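Local coordinates for putative 4-amino-4-deoxychorismate lyase (Thermus thermophilus, PDB 2ZGI) that is a pyridoxal-phosphate enzyme of the class-IV aminotransferase family that probably acts as a lyase cleaving 4-amino-4-deoxychorismate, at the interface of chains A and B. Coordinates in Å, arbitrary orientation; residue numbers count along the deposited sequence, not the author numbering. Chains: chain A/B, Putative 4-amino-4-deoxychorismate lyase.

The interface of chains A and B. Residues chain A 17, 82, 84, 91, 93; chain B 2, 19.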
# COMPACT_ATOMS: atom_id res chain seq x y z
N PHE A 17 -1.90 -28.42 -0.12
CA PHE A 17 -3.28 -28.24 0.33
C PHE A 17 -3.39 -28.37 1.86
O PHE A 17 -4.07 -27.58 2.52
CB PHE A 17 -4.19 -29.28 -0.37
CG PHE A 17 -5.65 -29.15 -0.02
CD1 PHE A 17 -6.50 -28.32 -0.75
CD2 PHE A 17 -6.20 -29.89 1.04
CE1 PHE A 17 -7.86 -28.20 -0.42
CE2 PHE A 17 -7.55 -29.76 1.39
CZ PHE A 17 -8.38 -28.92 0.65
N ARG A 82 -19.85 -26.82 1.56
CA ARG A 82 -18.57 -26.15 1.32
C ARG A 82 -17.98 -26.70 0.04
O ARG A 82 -17.92 -27.91 -0.16
CB ARG A 82 -17.61 -26.37 2.49
CG ARG A 82 -16.35 -25.48 2.46
CD ARG A 82 -15.28 -25.95 3.49
NE ARG A 82 -14.58 -24.85 4.16
CZ ARG A 82 -13.38 -24.39 3.83
NH1 ARG A 82 -12.72 -24.92 2.80
NH2 ARG A 82 -12.83 -23.40 4.51
N THR A 84 -14.41 -26.58 -2.06
CA THR A 84 -13.01 -26.22 -1.82
C THR A 84 -12.12 -26.65 -2.98
O THR A 84 -12.20 -27.82 -3.41
CB THR A 84 -12.50 -26.85 -0.50
OG1 THR A 84 -13.39 -26.48 0.55
CG2 THR A 84 -11.10 -26.37 -0.14
N LEU A 91 -12.85 -30.64 -3.40
CA LEU A 91 -13.39 -31.17 -2.16
C LEU A 91 -14.72 -30.49 -1.87
O LEU A 91 -14.76 -29.29 -1.62
CB LEU A 91 -12.40 -30.92 -1.03
CG LEU A 91 -12.43 -31.77 0.24
CD1 LEU A 91 -12.87 -33.19 0.00
CD2 LEU A 91 -11.04 -31.75 0.89
N GLU A 93 -18.49 -30.89 0.25
CA GLU A 93 -19.09 -31.51 1.42
C GLU A 93 -20.38 -30.85 1.83
O GLU A 93 -20.70 -29.71 1.43
CB GLU A 93 -18.11 -31.49 2.60
CG GLU A 93 -17.89 -30.15 3.26
CD GLU A 93 -16.91 -30.26 4.41
OE1 GLU A 93 -15.77 -30.74 4.21
OE2 GLU A 93 -17.28 -29.91 5.54
N ARG B 2 -18.40 -36.06 2.62
CA ARG B 2 -17.35 -35.35 1.89
C ARG B 2 -16.95 -36.11 0.64
O ARG B 2 -16.75 -37.34 0.68
CB ARG B 2 -16.12 -35.15 2.76
CG ARG B 2 -16.38 -34.43 4.08
CD ARG B 2 -15.07 -34.16 4.81
NE ARG B 2 -15.23 -34.31 6.26
CZ ARG B 2 -15.39 -33.30 7.11
NH1 ARG B 2 -15.41 -32.06 6.66
NH2 ARG B 2 -15.53 -33.52 8.41
N TYR B 19 -8.49 -27.10 6.19
CA TYR B 19 -9.26 -26.01 5.56
C TYR B 19 -8.75 -24.61 5.90
O TYR B 19 -9.05 -23.65 5.17
CB TYR B 19 -10.74 -26.08 5.94
CG TYR B 19 -11.55 -27.16 5.22
CD1 TYR B 19 -11.24 -27.57 3.92
CD2 TYR B 19 -12.66 -27.73 5.84
CE1 TYR B 19 -12.02 -28.55 3.25
CE2 TYR B 19 -13.44 -28.70 5.19
CZ TYR B 19 -13.11 -29.12 3.91
OH TYR B 19 -13.89 -30.07 3.26
O HOH W 1 -9.87 -24.03 2.39
O HOH W 2 -15.00 -28.54 1.01
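B:Tyr19 reaches from chain B across the strands of chain A and lays one ring face against the guanidinium of A:Arg82. Followed outward, its CB lies 3.7 Å from NH2 of A:Arg82, and CG comes 3.6 Å from the guanidinium CZ. The two flat groups are stacked, their planes 17° apart, and NH1 of A:Arg82 sits over the ring face in a cation-pi contact, 3.7 Å from the centroid. On the ring's flank, CD2 meets NE and CE2 meets CD of the same arginine, while CE1 faces OG1 of A:Thr84 and CD2 of A:Leu91. At the tip, OE1 of A:Glu93 lies at the ring edge, in its plane, beside the phenol OH, but the pair is modelled too close to be given an interaction type. A water links this OH to OG1 of A:Thr84 and the carbonyl O of A:Leu91. With CG of A:Arg82 anti to the backbone N (chi1 -169°) and a bend at chi3, the guanidinium folds over the ring; NH1 donates in its own plane to OG1 of A:Thr84 (2.8 Å) and is bridged by a second water to the carbonyl O of B:Tyr19. A leucine in place of A:Arg82 would probably lose the cation-pi cover of the tyrosine and leave OG1 of A:Thr84 without this donor. Beside the tyrosine tip, NH1 of B:Arg2 forms a salt bridge with OE1 of A:Glu93 (2.8 Å), on the carboxylate's syn side but 33° out of its plane. Short helix 15-19 of chain B thus packs on strands 78-86 and 89-96 of chain A, while strand 2-4 meets 89-96 in an antiparallel bridge; the two-fold interface repeats the contact and probably helps hold a dimer together.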